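Local coordinates for protein cysteine desulfurase (Fervidobacterium islandicum, PDB 6A6E) that probably uses pyridoxal-5'-phosphate to take sulfur from L-cysteine, leaving alanine and an enzyme-bound persulfide that feeds the Suf sulfur-transfer pathway, at residues Tyr36-Ala41 against Thr396-Val401; Ser101-Gly106 against Val231-Lys236; Ser186-Gln191 against Pro379-Leu384; Val332-Pro337 against Ser344-Asn349. All coordinates share one frame; numbering follows the deposited sequence.

In the fold
From the N terminus, Tyr36-Ala41 leaves strand 32-36 and meets strand 396-400 in interaction 1, closing a loop of 354 residues inside which the other three contacts nest. In interaction 2 Ser101-Gly106 meets Val231-Lys236 at the cofactor, joining the start of helix 103-116 to the end of strand 229-233 of the seven-stranded sheet. Before it closes, Ser186-Gln191 departs for helix 378-387, so interactions 2 and 3 cross. Interaction 4, the hairpin of strands 332-334 and 345-350, lies within the loop of interaction 3. Interactions 1 and 4 share the second sheet, Val188 O reaches Ser347 OG to join interactions 3 and 4, and the 36-41 loop touches Lys236 and His235 of interaction 2.

Interaction 1 (Tyr36-Ala41 against Thr396-Val401); sequences YLDNAA and TVRASV
Ser400 OG accepts a hydrogen bond from Ala40 N at 2.9 Å, placed there by a first torsion (chi1 56°) that holds the hydroxyl between the backbone N and the carbonyl carbon. The Ser400 backbone grips the loop twice more: its N donates to Leu37 O at 2.8 Å, and its O receives Asn39 ND2 at 2.8 Å, near the plane of that amide. The same ND2 also donates to Tyr36 O, tying both segments through one nitrogen, while Asn39 OD1 bonds Tyr404 OH. Arg398, its chain bent at chi3 (61°), lies with Ala40 CB over the centre of one guanidinium face, 3.4 Å from CZ. At the guanidinium edge, NH2 makes a long, weak salt bridge of 3.5 Å to Asp38 OD1. A water accepts from Arg398 NE at 2.9 Å and lies within hydrogen-bonding distance of Asp38 OD1 and Ser400 OG. The Leu37 and Val401 side chains lie side by side, CD2 against CG1.

Farther out, Asp38 OD2 pairs with Arg371 and with His69 of the second subunit. Arg398 NH1 donates to Asn187 O, and its NH2 bonds a citrate, probably from the crystallisation liquor, that may mark a pocket. Strand 396-400 runs between strands 368-373 and 345-350 with helix 355-366 packed on Val397, and the loop leads from strand 32-36 of the same sheet toward helix 47-59.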
loop_
_atom_site.group_PDB
_atom_site.type_symbol
_atom_site.label_atom_id
_atom_site.label_comp_id
_atom_site.label_asym_id
_atom_site.label_seq_id
_atom_site.Cartn_x
_atom_site.Cartn_y
_atom_site.Cartn_z
ATOM N N TYR A 36 -19.299 6.483 17.758
ATOM C CA TYR A 36 -18.370 6.699 16.614
ATOM C C TYR A 36 -19.130 7.130 15.392
ATOM O O TYR A 36 -19.801 6.317 14.749
ATOM C CB TYR A 36 -17.523 5.461 16.328
ATOM C CG TYR A 36 -16.442 5.704 15.301
ATOM C CD1 TYR A 36 -15.241 6.280 15.655
ATOM C CD2 TYR A 36 -16.648 5.428 13.970
ATOM C CE1 TYR A 36 -14.261 6.564 14.714
ATOM C CE2 TYR A 36 -15.627 5.623 13.024
ATOM C CZ TYR A 36 -14.462 6.210 13.393
ATOM O OH TYR A 36 -13.461 6.426 12.481
ATOM N N LEU A 37 -19.045 8.427 15.105
ATOM C CA LEU A 37 -19.716 9.029 13.944
ATOM C C LEU A 37 -18.731 9.709 12.951
ATOM O O LEU A 37 -19.081 10.740 12.301
ATOM C CB LEU A 37 -20.812 10.024 14.377
ATOM C CG LEU A 37 -21.938 9.425 15.246
ATOM C CD1 LEU A 37 -22.848 10.526 15.713
ATOM C CD2 LEU A 37 -22.766 8.409 14.480
ATOM N N ASP A 38 -17.543 9.108 12.797
ATOM C CA ASP A 38 -16.543 9.586 11.815
ATOM C C ASP A 38 -16.243 8.481 10.783
ATOM O O ASP A 38 -15.124 8.329 10.290
ATOM C CB ASP A 38 -15.270 9.958 12.526
ATOM C CG ASP A 38 -14.347 10.816 11.657
ATOM O OD1 ASP A 38 -14.867 11.472 10.695
ATOM O OD2 ASP A 38 -13.137 10.844 12.000
ATOM N N ASN A 39 -17.293 7.764 10.432
ATOM C CA ASN A 39 -17.232 6.610 9.513
ATOM C C ASN A 39 -16.799 6.952 8.093
ATOM O O ASN A 39 -16.241 6.105 7.409
ATOM C CB ASN A 39 -18.588 5.896 9.502
ATOM C CG ASN A 39 -18.854 5.260 10.826
ATOM O OD1 ASN A 39 -18.144 4.317 11.172
ATOM N ND2 ASN A 39 -19.780 5.827 11.628
ATOM N N ALA A 40 -17.078 8.189 7.687
ATOM C CA ALA A 40 -16.722 8.702 6.410
ATOM C C ALA A 40 -15.211 8.942 6.241
ATOM O O ALA A 40 -14.716 8.986 5.147
ATOM C CB ALA A 40 -17.468 9.968 6.224
ATOM N N ALA A 41 -14.487 9.057 7.352
ATOM C CA ALA A 41 -13.057 9.130 7.356
ATOM C C ALA A 41 -12.423 7.725 7.380
ATOM O O ALA A 41 -11.415 7.503 6.693
ATOM C CB ALA A 41 -12.578 9.937 8.568
ATOM N N THR A 396 -16.813 22.790 7.979
ATOM C CA THR A 396 -18.044 22.265 8.574
ATOM C C THR A 396 -17.728 21.178 9.555
ATOM O O THR A 396 -16.607 20.709 9.621
ATOM C CB THR A 396 -19.060 21.668 7.532
ATOM O OG1 THR A 396 -18.729 20.300 7.278
ATOM C CG2 THR A 396 -19.085 22.464 6.222
ATOM N N VAL A 397 -18.750 20.784 10.291
ATOM C CA VAL A 397 -18.719 19.656 11.143
ATOM C C VAL A 397 -19.373 18.534 10.300
ATOM O O VAL A 397 -20.262 18.803 9.476
ATOM C CB VAL A 397 -19.540 19.895 12.434
ATOM C CG1 VAL A 397 -19.494 18.692 13.352
ATOM C CG2 VAL A 397 -19.022 21.103 13.205
ATOM N N ARG A 398 -18.988 17.295 10.560
ATOM C CA ARG A 398 -19.568 16.145 9.826
ATOM C C ARG A 398 -19.730 14.933 10.729
ATOM O O ARG A 398 -18.821 14.541 11.450
ATOM C CB ARG A 398 -18.784 15.838 8.555
ATOM C CG ARG A 398 -19.468 14.771 7.681
ATOM C CD ARG A 398 -18.501 14.162 6.641
ATOM N NE ARG A 398 -17.380 13.497 7.301
ATOM C CZ ARG A 398 -16.258 13.154 6.701
ATOM N NH1 ARG A 398 -16.119 13.408 5.413
ATOM N NH2 ARG A 398 -15.283 12.536 7.396
ATOM N N ALA A 399 -20.975 14.430 10.742
ATOM C CA ALA A 399 -21.366 13.195 11.396
ATOM C C ALA A 399 -21.769 12.172 10.314
ATOM O O ALA A 399 -22.552 12.459 9.434
ATOM C CB ALA A 399 -22.502 13.398 12.391
ATOM N N SER A 400 -21.210 10.977 10.426
ATOM C CA SER A 400 -21.396 9.941 9.416
ATOM C C SER A 400 -21.676 8.599 10.084
ATOM O O SER A 400 -21.027 8.255 11.085
ATOM C CB SER A 400 -20.160 9.927 8.510
ATOM O OG SER A 400 -18.942 9.739 9.246
ATOM N N VAL A 401 -22.631 7.839 9.524
ATOM C CA VAL A 401 -23.115 6.609 10.132
ATOM C C VAL A 401 -22.695 5.382 9.322
ATOM O O VAL A 401 -22.476 5.470 8.106
ATOM C CB VAL A 401 -24.670 6.577 10.294
ATOM C CG1 VAL A 401 -25.119 7.601 11.293
ATOM C CG2 VAL A 401 -25.398 6.886 8.979
HETATM O O HOH W 1 -17.662 12.418 9.946
#

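Interaction 2 (Ser101-Gly106 against Val231-Lys236); sequences SGTTMG and VFSGHK. With PLP (pyridoxal-5'-phosphate), chain E.
Thr103 and Ser233 meet at the phosphate site of a fold-type I PLP enzyme, where the N terminus of helix 103-116 faces the end of strand 229-233. Hydrogen bonds carry the contact. Ser233 OG accepts from Thr103 N at 2.9 Å and from Thr103 OG1 at 2.6 Å, and donates to PLP O3P at 2.5 Å. His235 NE2 gives O3P a second donor at 2.8 Å, with the phosphate at the edge of the imidazole, whose ND1 bonds Ser42 OG. Thr104 holds O1P with both its backbone N and its OG1, and the nearby helix N terminus would probably help offset the phosphate charge. An alanine in place of Ser233 would probably leave Thr103 N and OG1 without their shared acceptor and O3P with one donor fewer.

Apolar packing backs this network. Thr103 CG2, anti to its backbone N, touches Val231 CG2 at 3.7 Å, and Val231 CG1 lies 4.0 Å from Gly106 CA, too close to admit a side chain there.

The covalent link is the internal aldimine: Lys236, its chain extended beyond CG, brings NZ to PLP C4A at 1.3 Å.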
loop_
_atom_site.group_PDB
_atom_site.type_symbol
_atom_site.label_atom_id
_atom_site.label_comp_id
_atom_site.label_asym_id
_atom_site.label_seq_id
_atom_site.Cartn_x
_atom_site.Cartn_y
_atom_site.Cartn_z
ATOM N N SER A 101 -3.082 0.336 -3.261
ATOM C CA SER A 101 -2.923 0.834 -1.872
ATOM C C SER A 101 -4.150 1.607 -1.394
ATOM O O SER A 101 -4.268 1.880 -0.185
ATOM C CB SER A 101 -1.679 1.668 -1.747
ATOM O OG SER A 101 -1.836 2.897 -2.447
ATOM N N GLY A 102 -5.082 1.933 -2.310
ATOM C CA GLY A 102 -6.263 2.761 -1.936
ATOM C C GLY A 102 -6.923 3.487 -3.090
ATOM O O GLY A 102 -6.424 3.452 -4.254
ATOM N N THR A 103 -8.018 4.168 -2.795
ATOM C CA THR A 103 -8.670 5.006 -3.784
ATOM C C THR A 103 -7.699 6.006 -4.419
ATOM O O THR A 103 -7.637 6.109 -5.626
ATOM C CB THR A 103 -9.799 5.767 -3.184
ATOM O OG1 THR A 103 -10.755 4.851 -2.649
ATOM C CG2 THR A 103 -10.455 6.702 -4.250
ATOM N N THR A 104 -6.985 6.766 -3.587
ATOM C CA THR A 104 -6.075 7.761 -4.057
ATOM C C THR A 104 -5.090 7.200 -5.076
ATOM O O THR A 104 -4.928 7.773 -6.173
ATOM C CB THR A 104 -5.352 8.443 -2.892
ATOM O OG1 THR A 104 -6.308 9.012 -1.998
ATOM C CG2 THR A 104 -4.396 9.555 -3.375
ATOM N N MET A 105 -4.430 6.100 -4.757
ATOM C CA MET A 105 -3.511 5.483 -5.737
ATOM C C MET A 105 -4.233 5.130 -7.039
ATOM O O MET A 105 -3.733 5.372 -8.130
ATOM C CB MET A 105 -2.813 4.221 -5.175
ATOM C CG MET A 105 -2.199 3.328 -6.285
ATOM S SD MET A 105 -1.109 2.012 -5.697
ATOM C CE MET A 105 -0.990 0.923 -7.152
ATOM N N GLY A 106 -5.389 4.496 -6.934
ATOM C CA GLY A 106 -6.231 4.213 -8.103
ATOM C C GLY A 106 -6.480 5.362 -9.051
ATOM O O GLY A 106 -6.308 5.211 -10.247
ATOM N N VAL A 231 -13.006 2.857 -8.398
ATOM C CA VAL A 231 -12.029 2.709 -7.339
ATOM C C VAL A 231 -12.681 2.791 -5.951
ATOM O O VAL A 231 -13.621 3.552 -5.764
ATOM C CB VAL A 231 -10.940 3.766 -7.472
ATOM C CG1 VAL A 231 -10.127 3.556 -8.762
ATOM C CG2 VAL A 231 -11.487 5.192 -7.427
ATOM N N PHE A 232 -12.142 2.073 -4.969
ATOM C CA PHE A 232 -12.541 2.275 -3.597
ATOM C C PHE A 232 -11.418 1.823 -2.635
ATOM O O PHE A 232 -10.447 1.184 -3.075
ATOM C CB PHE A 232 -13.915 1.570 -3.327
ATOM C CG PHE A 232 -13.873 0.039 -3.284
ATOM C CD1 PHE A 232 -14.104 -0.727 -4.422
ATOM C CD2 PHE A 232 -13.682 -0.622 -2.077
ATOM C CE1 PHE A 232 -14.081 -2.117 -4.364
ATOM C CE2 PHE A 232 -13.670 -1.985 -2.016
ATOM C CZ PHE A 232 -13.897 -2.748 -3.173
ATOM N N SER A 233 -11.597 2.095 -1.333
ATOM C CA SER A 233 -10.603 1.819 -0.315
ATOM C C SER A 233 -11.159 0.830 0.692
ATOM O O SER A 233 -12.315 0.971 1.193
ATOM C CB SER A 233 -10.222 3.097 0.445
ATOM O OG SER A 233 -9.638 4.107 -0.380
ATOM N N GLY A 234 -10.299 -0.134 1.057
ATOM C CA GLY A 234 -10.644 -1.152 2.031
ATOM C C GLY A 234 -11.026 -0.632 3.408
ATOM O O GLY A 234 -11.945 -1.204 4.055
ATOM N N HIS A 235 -10.333 0.427 3.857
ATOM C CA HIS A 235 -10.426 0.871 5.280
ATOM C C HIS A 235 -11.781 1.513 5.600
ATOM O O HIS A 235 -12.123 1.598 6.790
ATOM C CB HIS A 235 -9.291 1.805 5.754
ATOM C CG HIS A 235 -9.278 3.144 5.070
ATOM N ND1 HIS A 235 -9.833 4.276 5.639
ATOM C CD2 HIS A 235 -8.742 3.531 3.879
ATOM C CE1 HIS A 235 -9.689 5.291 4.794
ATOM N NE2 HIS A 235 -9.042 4.852 3.714
ATOM N N LYS A 236 -12.496 1.941 4.546
ATOM C CA LYS A 236 -13.834 2.466 4.649
ATOM C C LYS A 236 -14.982 1.457 4.616
ATOM O O LYS A 236 -16.132 1.852 4.856
ATOM C CB LYS A 236 -14.101 3.592 3.639
ATOM C CG LYS A 236 -13.274 4.848 3.954
ATOM C CD LYS A 236 -13.631 6.000 3.018
ATOM C CE LYS A 236 -12.679 7.152 3.221
ATOM N NZ LYS A 236 -12.938 8.186 2.168
HETATM N N1 PLP E . -12.938 10.028 -2.352
HETATM C C2 PLP E . -13.915 10.021 -1.483
HETATM C C2A PLP E . -15.275 10.494 -1.871
HETATM C C3 PLP E . -13.601 9.578 -0.125
HETATM O O3 PLP E . -14.572 9.597 0.772
HETATM C C4 PLP E . -12.263 9.092 0.207
HETATM C C4A PLP E . -11.901 8.548 1.502
HETATM C C5 PLP E . -11.238 9.179 -0.839
HETATM C C6 PLP E . -11.666 9.646 -2.046
HETATM C C5A PLP E . -9.777 8.793 -0.593
HETATM O O4P PLP E . -9.479 7.539 0.004
HETATM P P PLP E . -8.038 7.066 0.579
HETATM O O1P PLP E . -7.083 6.982 -0.544
HETATM O O2P PLP E . -7.775 8.101 1.635
HETATM O O3P PLP E . -8.408 5.712 1.103
#

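Interaction 3 (Ser186-Gln191 against Pro379-Leu384); sequences SNVTGQ and PLMGVL
One methyl group, Leu380 CD2, does most of the touching: Val188 presents CB and both its methyls to it, and no hydrogen bond crosses between the segments. This packing joins a cofactor-site loop of the fold-type I PLP enzyme, which follows strand 179-183, to helix 378-387. The helix starts just after Cys376, the residue found as S-mercaptocysteine.

Val188 and Leu380 reach toward each other tip to tip, with CB to CD2 at 3.6 Å. Leu380 CG stands anti to the backbone N (chi1 174°), which carries its branch out to the loop. Two more helix side chains border Val188 CG1: Met381 folds back through its bent chain to set CE 4.0 Å away, and Leu384 CD1 comes within 4.3 Å.

The loop keeps its shape through its own hydroxyls. Ser186 OG accepts from Val188 N at 3.0 Å, an ST turn, and also from Thr189 N, an ST motif. Asn187, between Ser186 and Val188, touches PLP and donates from ND2 to His375 O. Phe271 of the second subunit packs on Pro379 and Val383 of the helix. A second ST turn follows in the loop, with Gln191 N donating to Thr189 OG1 at 3.1 Å.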
loop_
_atom_site.group_PDB
_atom_site.type_symbol
_atom_site.label_atom_id
_atom_site.label_comp_id
_atom_site.label_asym_id
_atom_site.label_seq_id
_atom_site.Cartn_x
_atom_site.Cartn_y
_atom_site.Cartn_z
ATOM N N SER A 186 -20.703 12.003 -2.466
ATOM C CA SER A 186 -19.876 13.024 -1.834
ATOM C C SER A 186 -19.675 12.694 -0.376
ATOM O O SER A 186 -20.615 12.291 0.324
ATOM C CB SER A 186 -20.464 14.432 -2.003
ATOM O OG SER A 186 -19.821 15.407 -1.167
ATOM N N ASN A 187 -18.424 12.866 0.043
ATOM C CA ASN A 187 -18.011 12.729 1.430
ATOM C C ASN A 187 -18.377 13.965 2.277
ATOM O O ASN A 187 -18.110 13.948 3.463
ATOM C CB ASN A 187 -16.486 12.500 1.539
ATOM C CG ASN A 187 -15.676 13.721 1.183
ATOM O OD1 ASN A 187 -15.918 14.338 0.165
ATOM N ND2 ASN A 187 -14.682 14.076 2.017
ATOM N N VAL A 188 -18.959 14.998 1.655
ATOM C CA VAL A 188 -19.416 16.239 2.338
ATOM C C VAL A 188 -20.937 16.483 2.239
ATOM O O VAL A 188 -21.611 16.669 3.255
ATOM C CB VAL A 188 -18.694 17.459 1.768
ATOM C CG1 VAL A 188 -19.211 18.737 2.417
ATOM C CG2 VAL A 188 -17.187 17.352 2.043
ATOM N N THR A 189 -21.480 16.408 1.036
ATOM C CA THR A 189 -22.919 16.577 0.865
ATOM C C THR A 189 -23.727 15.353 1.141
ATOM O O THR A 189 -24.930 15.462 1.383
ATOM C CB THR A 189 -23.283 17.080 -0.514
ATOM O OG1 THR A 189 -23.113 16.024 -1.488
ATOM C CG2 THR A 189 -22.480 18.272 -0.875
ATOM N N GLY A 190 -23.102 14.168 1.091
ATOM C CA GLY A 190 -23.833 12.884 1.280
ATOM C C GLY A 190 -24.600 12.470 0.014
ATOM O O GLY A 190 -25.291 11.458 -0.001
ATOM N N GLN A 191 -24.506 13.248 -1.059
ATOM C CA GLN A 191 -25.337 12.986 -2.241
ATOM C C GLN A 191 -24.834 11.773 -3.036
ATOM O O GLN A 191 -23.707 11.804 -3.564
ATOM C CB GLN A 191 -25.365 14.199 -3.192
ATOM C CG GLN A 191 -26.337 13.974 -4.353
ATOM C CD GLN A 191 -26.365 15.059 -5.391
ATOM O OE1 GLN A 191 -25.603 16.016 -5.320
ATOM N NE2 GLN A 191 -27.223 14.877 -6.425
ATOM N N PRO A 379 -12.182 23.269 -2.504
ATOM C CA PRO A 379 -12.970 24.066 -3.419
ATOM C C PRO A 379 -14.501 23.985 -3.139
ATOM O O PRO A 379 -15.203 25.006 -3.295
ATOM C CB PRO A 379 -12.558 23.529 -4.811
ATOM C CG PRO A 379 -11.244 22.831 -4.582
ATOM C CD PRO A 379 -11.397 22.249 -3.216
ATOM N N LEU A 380 -15.001 22.840 -2.658
ATOM C CA LEU A 380 -16.409 22.762 -2.311
ATOM C C LEU A 380 -16.782 23.776 -1.224
ATOM O O LEU A 380 -17.865 24.331 -1.246
ATOM C CB LEU A 380 -16.839 21.362 -1.932
ATOM C CG LEU A 380 -18.246 21.104 -1.403
ATOM C CD1 LEU A 380 -19.310 21.538 -2.371
ATOM C CD2 LEU A 380 -18.456 19.636 -1.050
ATOM N N MET A 381 -15.890 24.051 -0.297
ATOM C CA MET A 381 -16.211 24.985 0.757
ATOM C C MET A 381 -16.562 26.360 0.192
ATOM O O MET A 381 -17.473 26.998 0.686
ATOM C CB MET A 381 -15.067 25.117 1.776
ATOM C CG MET A 381 -14.723 23.814 2.500
ATOM S SD MET A 381 -16.026 23.224 3.573
ATOM C CE MET A 381 -16.523 21.672 2.854
ATOM N N GLY A 382 -15.852 26.812 -0.829
ATOM C CA GLY A 382 -16.155 28.093 -1.443
ATOM C C GLY A 382 -17.538 28.154 -2.068
ATOM O O GLY A 382 -18.194 29.166 -1.980
ATOM N N VAL A 383 -17.970 27.061 -2.712
ATOM C CA VAL A 383 -19.340 26.912 -3.163
ATOM C C VAL A 383 -20.330 26.984 -2.012
ATOM O O VAL A 383 -21.346 27.645 -2.120
ATOM C CB VAL A 383 -19.519 25.580 -3.967
ATOM C CG1 VAL A 383 -20.969 25.334 -4.379
ATOM C CG2 VAL A 383 -18.578 25.575 -5.176
ATOM N N LEU A 384 -20.091 26.296 -0.903
ATOM C CA LEU A 384 -21.067 26.326 0.207
ATOM C C LEU A 384 -21.186 27.722 0.896
ATOM O O LEU A 384 -22.241 28.080 1.443
ATOM C CB LEU A 384 -20.738 25.275 1.266
ATOM C CG LEU A 384 -20.652 23.820 0.801
ATOM C CD1 LEU A 384 -20.252 22.933 1.967
ATOM C CD2 LEU A 384 -21.982 23.367 0.263
#

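Interaction 4 (Val332-Pro337 against Ser344-Asn349); sequences VEVYGP and SLVSFN
Glu333 and Asn349 form an antiparallel hydrogen-bonded pair, Glu333 N to Asn349 O 2.9 Å and Asn349 N to Glu333 O 3.0 Å, and Val334 with Phe348 follows as the non-hydrogen-bonded pair, the strand segments running at 141°. Tyr335 N continues the ladder with a bond to Ser347 O. A water replaces the return bond of this pair, donating to Tyr335 O and accepting from Ser347 N.

On the face bearing Glu333 and Asn349, the Tyr335 hydroxyl joins the strands. Its OH donates to Glu333 OE1 at 2.7 Å, on the anti lone pair of that oxygen, and accepts from Asn349 ND2 at 2.9 Å. Ring and amide planes stand 77° apart, while the CE2 side of the ring passes over the backbone at Phe348 CA. Both partners are tied further: Glu333 OE1 to Ser388 OG, OE2 to Lys389 N, and Asn349 ND2 to Ser395 O. A phenylalanine in place of Tyr335 would probably cost the hairpin this bridge, leaving Glu333 and Asn349 joined across that face by backbone alone.

This beta hairpin puts strand 332-334 at the edge of the six-stranded sheet within the chain. Its other face is apolar and packs on helix 308-327. There Val332 CG1 meets Phe348 CB at 3.4 Å, and Val334 CG1 crosses Val346 CG1 at 4.0 Å. Phe348, its CG between the backbone N and the carbonyl carbon (chi1 67°), packs on Met326.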
loop_
_atom_site.group_PDB
_atom_site.type_symbol
_atom_site.label_atom_id
_atom_site.label_comp_id
_atom_site.label_asym_id
_atom_site.label_seq_id
_atom_site.Cartn_x
_atom_site.Cartn_y
_atom_site.Cartn_z
ATOM N N VAL A 332 -28.868 25.045 13.633
ATOM C CA VAL A 332 -27.843 24.439 12.686
ATOM C C VAL A 332 -28.129 24.774 11.242
ATOM O O VAL A 332 -29.261 24.916 10.890
ATOM C CB VAL A 332 -27.854 22.909 12.807
ATOM C CG1 VAL A 332 -26.861 22.283 11.836
ATOM C CG2 VAL A 332 -27.607 22.505 14.254
ATOM N N GLU A 333 -27.095 24.965 10.430
ATOM C CA GLU A 333 -27.194 25.052 8.959
ATOM C C GLU A 333 -26.661 23.685 8.356
ATOM O O GLU A 333 -25.545 23.282 8.671
ATOM C CB GLU A 333 -26.360 26.207 8.458
ATOM C CG GLU A 333 -26.425 26.432 6.965
ATOM C CD GLU A 333 -25.718 27.710 6.537
ATOM O OE1 GLU A 333 -24.449 27.739 6.423
ATOM O OE2 GLU A 333 -26.458 28.714 6.249
ATOM N N VAL A 334 -27.484 22.996 7.547
ATOM C CA VAL A 334 -27.198 21.677 6.956
ATOM C C VAL A 334 -26.838 21.814 5.464
ATOM O O VAL A 334 -27.460 22.559 4.764
ATOM C CB VAL A 334 -28.370 20.715 7.165
ATOM C CG1 VAL A 334 -28.177 19.422 6.372
ATOM C CG2 VAL A 334 -28.461 20.381 8.632
ATOM N N TYR A 335 -25.807 21.120 4.991
ATOM C CA TYR A 335 -25.439 21.183 3.565
ATOM C C TYR A 335 -25.849 19.930 2.834
ATOM O O TYR A 335 -26.034 18.871 3.430
ATOM C CB TYR A 335 -23.940 21.543 3.373
ATOM C CG TYR A 335 -23.556 22.698 4.292
ATOM C CD1 TYR A 335 -23.871 23.999 3.977
ATOM C CD2 TYR A 335 -22.999 22.448 5.528
ATOM C CE1 TYR A 335 -23.612 25.055 4.846
ATOM C CE2 TYR A 335 -22.696 23.480 6.404
ATOM C CZ TYR A 335 -23.054 24.778 6.088
ATOM O OH TYR A 335 -22.750 25.766 6.987
ATOM N N GLY A 336 -26.002 20.045 1.530
ATOM C CA GLY A 336 -26.367 18.906 0.701
ATOM C C GLY A 336 -27.869 18.867 0.391
ATOM O O GLY A 336 -28.602 19.723 0.822
ATOM N N PRO A 337 -28.313 17.872 -0.384
ATOM C CA PRO A 337 -29.709 17.714 -0.785
ATOM C C PRO A 337 -30.575 17.262 0.370
ATOM O O PRO A 337 -30.137 16.513 1.243
ATOM C CB PRO A 337 -29.634 16.587 -1.853
ATOM C CG PRO A 337 -28.441 15.759 -1.371
ATOM C CD PRO A 337 -27.459 16.818 -0.973
ATOM N N SER A 344 -25.728 8.492 4.415
ATOM C CA SER A 344 -24.472 8.178 5.140
ATOM C C SER A 344 -24.026 9.236 6.116
ATOM O O SER A 344 -23.465 8.889 7.167
ATOM C CB SER A 344 -23.249 8.023 4.208
ATOM O OG SER A 344 -23.400 6.911 3.467
ATOM N N LEU A 345 -24.164 10.499 5.730
ATOM C CA LEU A 345 -23.541 11.581 6.465
ATOM C C LEU A 345 -24.216 12.932 6.290
ATOM O O LEU A 345 -24.830 13.199 5.259
ATOM C CB LEU A 345 -22.078 11.702 5.997
ATOM C CG LEU A 345 -21.848 12.043 4.511
ATOM C CD1 LEU A 345 -21.776 13.536 4.311
ATOM C CD2 LEU A 345 -20.608 11.345 3.897
ATOM N N VAL A 346 -24.005 13.789 7.300
ATOM C CA VAL A 346 -24.528 15.124 7.342
ATOM C C VAL A 346 -23.441 16.079 7.725
ATOM O O VAL A 346 -22.870 15.965 8.795
ATOM C CB VAL A 346 -25.679 15.206 8.386
ATOM C CG1 VAL A 346 -26.274 16.636 8.482
ATOM C CG2 VAL A 346 -26.753 14.281 7.925
ATOM N N SER A 347 -23.151 17.003 6.831
ATOM C CA SER A 347 -22.231 18.075 7.094
ATOM C C SER A 347 -23.087 19.289 7.493
ATOM O O SER A 347 -24.135 19.544 6.857
ATOM C CB SER A 347 -21.384 18.393 5.862
ATOM O OG SER A 347 -20.437 17.290 5.648
ATOM N N PHE A 348 -22.615 20.034 8.489
ATOM C CA PHE A 348 -23.437 21.096 9.157
ATOM C C PHE A 348 -22.538 22.041 9.969
ATOM O O PHE A 348 -21.368 21.743 10.185
ATOM C CB PHE A 348 -24.524 20.489 10.110
ATOM C CG PHE A 348 -23.950 19.792 11.334
ATOM C CD1 PHE A 348 -23.525 18.492 11.244
ATOM C CD2 PHE A 348 -23.785 20.450 12.539
ATOM C CE1 PHE A 348 -22.980 17.852 12.347
ATOM C CE2 PHE A 348 -23.218 19.843 13.634
ATOM C CZ PHE A 348 -22.818 18.512 13.546
ATOM N N ASN A 349 -23.100 23.204 10.338
ATOM C CA ASN A 349 -22.506 24.166 11.259
ATOM C C ASN A 349 -23.525 24.584 12.351
ATOM O O ASN A 349 -24.719 24.662 12.105
ATOM C CB ASN A 349 -22.042 25.376 10.478
ATOM C CG ASN A 349 -20.627 25.204 9.942
ATOM O OD1 ASN A 349 -19.760 24.817 10.691
ATOM N ND2 ASN A 349 -20.427 25.418 8.655
HETATM O O HOH W 2 -24.207 16.810 4.275
#